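Local coordinates for protein 16S rRNA (guanine(1405)-N(7))-methyltransferase (Klebsiella pneumoniae, PDB 6PI9) that probably methylates N7 of guanine 1405 in 16S ribosomal RNA, using S-adenosyl-L-methionine as methyl donor, and so confers resistance to various aminoglycosides, at residues A58-D63 with D141-C146. Numbering follows the deposited sequence.
Sequences AFMTAD and DIHLGC. With SAH (S-adenosyl-L-homocysteine), chain B.
Met-60 extends toward the start of helix 144-157 with CG anti to the backbone N (chi1 -162°), then bends at its last torsion, which lays CE over the imidazole of His-143. The His-143 ring is likewise placed with CG anti to the backbone N, beside the carbonyl carbon. The contact lies at the ligand-binding end of a Rossmann-like methyltransferase sheet, where strand 137-141 gives way to the helix that follows it. The loop between helices 41-57 and 63-75 covers this turn.

Met-60 CE makes a CH-pi contact over the His-143 ring face, 4.3 Å from the ring centroid. Met-60 CE also lies 3.6 Å from Cys-146 SG. The contact is buried, and no hydrogen bond crosses between the segments. Met-60 also touches His-90 and, like His-143, Gln-65 of helix 63-75. His-143 is the N-cap of helix 144-157: its ND1 weakly accepts from Gly-145 N, which lies at the ring edge, in plane.

Both segments reach S-adenosyl-L-homocysteine. Phe-59 sets a ring face under the ligand sulfur: SD sits over the ring centre, and Phe-59 CZ is 3.8 Å from ligand SD. Ile-142 lies against the adenine, with CG2 3.7 Å from ligand N1. Asp-141, at the end of its strand, takes both ribose hydroxyls. Ligand O3' donates to OD2, which also accepts from Gly-123 N. Ligand O2' pairs with OD1, but their modelled separation is too short to be relied on. OD1 closes an Asx turn as well, accepting from His-143 N at 3.1 Å. That N-H points well at the oxygen (162°). It meets the anti side of Asp-141 OD1, 31° out of the carboxylate plane.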
ATOM      1  N   ALA A  58      -6.510   1.708   0.790  1.00 73.11           N
ATOM      2  CA  ALA A  58      -5.724   0.894  -0.136  1.00 77.86           C
ATOM      3  C   ALA A  58      -5.999  -0.594   0.017  1.00 76.14           C
ATOM      4  O   ALA A  58      -5.719  -1.364  -0.910  1.00 77.35           O
ATOM      5  CB  ALA A  58      -4.227   1.156   0.045  1.00 78.30           C
ATOM      6  N   PHE A  59      -6.556  -1.015   1.155  1.00 71.37           N
ATOM      7  CA  PHE A  59      -6.736  -2.439   1.385  1.00 70.08           C
ATOM      8  C   PHE A  59      -7.947  -2.997   0.653  1.00 76.49           C
ATOM      9  O   PHE A  59      -7.935  -4.170   0.257  1.00 75.31           O
ATOM     10  CB  PHE A  59      -6.836  -2.693   2.879  1.00 63.57           C
ATOM     11  CG  PHE A  59      -5.686  -2.142   3.629  1.00 58.84           C
ATOM     12  CD1 PHE A  59      -5.828  -0.983   4.379  1.00 59.61           C
ATOM     13  CD2 PHE A  59      -4.443  -2.753   3.544  1.00 59.35           C
ATOM     14  CE1 PHE A  59      -4.754  -0.451   5.057  1.00 59.42           C
ATOM     15  CE2 PHE A  59      -3.372  -2.238   4.222  1.00 60.40           C
ATOM     16  CZ  PHE A  59      -3.523  -1.082   4.985  1.00 60.27           C
ATOM     17  N   MET A  60      -8.976  -2.180   0.431  1.00 81.03           N
ATOM     18  CA  MET A  60     -10.182  -2.666  -0.227  1.00 85.92           C
ATOM     19  C   MET A  60     -10.849  -1.525  -0.985  1.00 85.13           C
ATOM     20  O   MET A  60     -11.107  -0.466  -0.405  1.00 81.61           O
ATOM     21  CB  MET A  60     -11.140  -3.277   0.811  1.00 86.28           C
ATOM     22  CG  MET A  60     -12.205  -4.198   0.230  1.00 91.94           C
ATOM     23  SD  MET A  60     -13.197  -5.031   1.493  1.00 90.07           S
ATOM     24  CE  MET A  60     -13.953  -3.626   2.301  1.00 90.50           C
ATOM     25  N   THR A  61     -11.134  -1.740  -2.270  1.00 92.96           N
ATOM     26  CA  THR A  61     -11.802  -0.714  -3.069  1.00 96.83           C
ATOM     27  C   THR A  61     -13.314  -0.697  -2.801  1.00 93.78           C
ATOM     28  O   THR A  61     -13.864  -1.555  -2.109  1.00 91.15           O
ATOM     29  CB  THR A  61     -11.535  -0.919  -4.568  1.00104.27           C
ATOM     30  OG1 THR A  61     -12.234  -2.080  -5.045  1.00104.65           O
ATOM     31  CG2 THR A  61     -10.026  -1.059  -4.843  1.00105.83           C
ATOM     32  N   ALA A  62     -13.984   0.300  -3.390  1.00100.24           N
ATOM     33  CA  ALA A  62     -15.411   0.522  -3.155  1.00101.30           C
ATOM     34  C   ALA A  62     -16.271  -0.571  -3.783  1.00107.04           C
ATOM     35  O   ALA A  62     -17.199  -1.083  -3.147  1.00107.83           O
ATOM     36  CB  ALA A  62     -15.817   1.893  -3.694  1.00101.12           C
ATOM     37  N   ASP A  63     -15.999  -0.930  -5.040  1.00113.79           N
ATOM     38  CA  ASP A  63     -16.839  -1.920  -5.710  1.00119.28           C
ATOM     39  C   ASP A  63     -16.425  -3.353  -5.395  1.00117.11           C
ATOM     40  O   ASP A  63     -17.264  -4.257  -5.470  1.00119.21           O
ATOM     41  CB  ASP A  63     -16.838  -1.682  -7.219  1.00126.82           C
ATOM     42  CG  ASP A  63     -17.110  -0.233  -7.575  1.00130.96           C
ATOM     43  OD1 ASP A  63     -18.267   0.217  -7.408  1.00132.11           O
ATOM     44  OD2 ASP A  63     -16.167   0.451  -8.022  1.00132.56           O
ATOM     45  N   ASP A 141     -13.227  -1.219  13.528  1.00 36.18           N
ATOM     46  CA  ASP A 141     -12.456  -0.614  12.443  1.00 32.88           C
ATOM     47  C   ASP A 141     -13.088   0.745  12.128  1.00 32.04           C
ATOM     48  O   ASP A 141     -14.214   1.043  12.537  1.00 30.75           O
ATOM     49  CB  ASP A 141     -12.462  -1.550  11.231  1.00 34.47           C
ATOM     50  CG  ASP A 141     -11.258  -1.330  10.296  1.00 40.19           C
ATOM     51  OD1 ASP A 141     -11.065  -0.211   9.835  1.00 35.15           O
ATOM     52  OD2 ASP A 141     -10.488  -2.293  10.097  1.00 40.10           O
ATOM     53  N   ILE A 142     -12.350   1.570  11.378  1.00 30.99           N
ATOM     54  CA  ILE A 142     -12.922   2.828  10.890  1.00 33.36           C
ATOM     55  C   ILE A 142     -13.635   2.646   9.567  1.00 35.69           C
ATOM     56  O   ILE A 142     -14.321   3.572   9.092  1.00 41.81           O
ATOM     57  CB  ILE A 142     -11.830   3.873  10.671  1.00 35.30           C
ATOM     58  CG1 ILE A 142     -10.691   3.285   9.872  1.00 35.50           C
ATOM     59  CG2 ILE A 142     -11.406   4.470  11.974  1.00 37.33           C
ATOM     60  CD1 ILE A 142      -9.755   4.482   9.415  1.00 35.03           C
ATOM     61  N   HIS A 143     -13.415   1.507   8.916  1.00 37.08           N
ATOM     62  CA  HIS A 143     -14.010   1.146   7.637  1.00 39.17           C
ATOM     63  C   HIS A 143     -15.363   0.512   7.892  1.00 37.91           C
ATOM     64  O   HIS A 143     -15.464  -0.667   8.234  1.00 37.04           O
ATOM     65  CB  HIS A 143     -13.085   0.189   6.881  1.00 47.12           C
ATOM     66  CG  HIS A 143     -13.382   0.159   5.418  1.00 48.04           C
ATOM     67  ND1 HIS A 143     -14.664   0.015   4.932  1.00 53.05           N
ATOM     68  CD2 HIS A 143     -12.580   0.298   4.339  1.00 50.90           C
ATOM     69  CE1 HIS A 143     -14.645   0.069   3.609  1.00 55.13           C
ATOM     70  NE2 HIS A 143     -13.389   0.227   3.222  1.00 55.54           N
ATOM     71  N   LEU A 144     -16.420   1.311   7.758  1.00 38.79           N
ATOM     72  CA  LEU A 144     -17.764   0.807   7.992  1.00 39.99           C
ATOM     73  C   LEU A 144     -18.202  -0.197   6.938  1.00 42.14           C
ATOM     74  O   LEU A 144     -19.165  -0.937   7.161  1.00 42.32           O
ATOM     75  CB  LEU A 144     -18.742   1.987   8.016  1.00 41.98           C
ATOM     76  CG  LEU A 144     -18.305   3.136   8.921  1.00 41.77           C
ATOM     77  CD1 LEU A 144     -19.369   4.191   8.895  1.00 47.83           C
ATOM     78  CD2 LEU A 144     -18.135   2.620  10.336  1.00 42.87           C
ATOM     79  N   GLY A 145     -17.528  -0.260   5.795  1.00 48.25           N
ATOM     80  CA  GLY A 145     -17.839  -1.338   4.867  1.00 52.55           C
ATOM     81  C   GLY A 145     -17.408  -2.682   5.428  1.00 51.57           C
ATOM     82  O   GLY A 145     -18.156  -3.663   5.381  1.00 53.21           O
ATOM     83  N   CYS A 146     -16.190  -2.741   5.973  1.00 50.12           N
ATOM     84  CA  CYS A 146     -15.735  -3.937   6.678  1.00 49.80           C
ATOM     85  C   CYS A 146     -16.695  -4.309   7.807  1.00 49.53           C
ATOM     86  O   CYS A 146     -17.134  -5.464   7.925  1.00 49.31           O
ATOM     87  CB  CYS A 146     -14.347  -3.694   7.216  1.00 48.84           C
ATOM     88  SG  CYS A 146     -13.149  -3.742   5.853  1.00 50.94           S
TER
HETATM   89  N   SAH B 301      -6.050  -6.562  11.058  1.00 31.10           N
HETATM   90  CA  SAH B 301      -6.601  -6.817   9.708  1.00 37.56           C
HETATM   91  CB  SAH B 301      -6.495  -5.576   8.841  1.00 32.30           C
HETATM   92  CG  SAH B 301      -5.094  -4.910   8.716  1.00 33.14           C
HETATM   93  SD  SAH B 301      -5.099  -3.603   7.403  1.00 39.99           S
HETATM   94  C   SAH B 301      -5.864  -7.988   9.029  1.00 42.37           C
HETATM   95  O   SAH B 301      -4.701  -8.225   9.416  1.00 39.26           O
HETATM   96  OXT SAH B 301      -6.379  -8.643   8.101  1.00 39.30           O
HETATM   97  C5' SAH B 301      -5.143  -2.123   8.504  1.00 39.29           C
HETATM   98  C4' SAH B 301      -6.570  -1.783   9.027  1.00 38.86           C
HETATM   99  O4' SAH B 301      -6.481  -0.754  10.037  1.00 37.65           O
HETATM  100  C3' SAH B 301      -7.632  -1.309   7.993  1.00 40.94           C
HETATM  101  O3' SAH B 301      -8.799  -2.154   8.045  1.00 41.88           O
HETATM  102  C2' SAH B 301      -8.004   0.108   8.425  1.00 38.14           C
HETATM  103  O2' SAH B 301      -9.403   0.321   8.222  1.00 39.56           O
HETATM  104  C1' SAH B 301      -7.681   0.032   9.925  1.00 34.99           C
HETATM  105  N9  SAH B 301      -7.327   1.304  10.526  1.00 32.75           N
HETATM  106  C8  SAH B 301      -6.364   2.182  10.101  1.00 35.06           C
HETATM  107  N7  SAH B 301      -6.276   3.184  11.026  1.00 34.29           N
HETATM  108  C5  SAH B 301      -7.227   2.956  11.988  1.00 32.95           C
HETATM  109  C6  SAH B 301      -7.632   3.640  13.111  1.00 34.53           C
HETATM  110  N6  SAH B 301      -7.135   4.812  13.447  1.00 31.44           N
HETATM  111  N1  SAH B 301      -8.590   3.056  13.922  1.00 30.01           N
HETATM  112  C2  SAH B 301      -9.193   1.892  13.580  1.00 30.24           C
HETATM  113  N3  SAH B 301      -8.822   1.199  12.458  1.00 33.28           N
HETATM  114  C4  SAH B 301      -7.841   1.762  11.696  1.00 30.83           C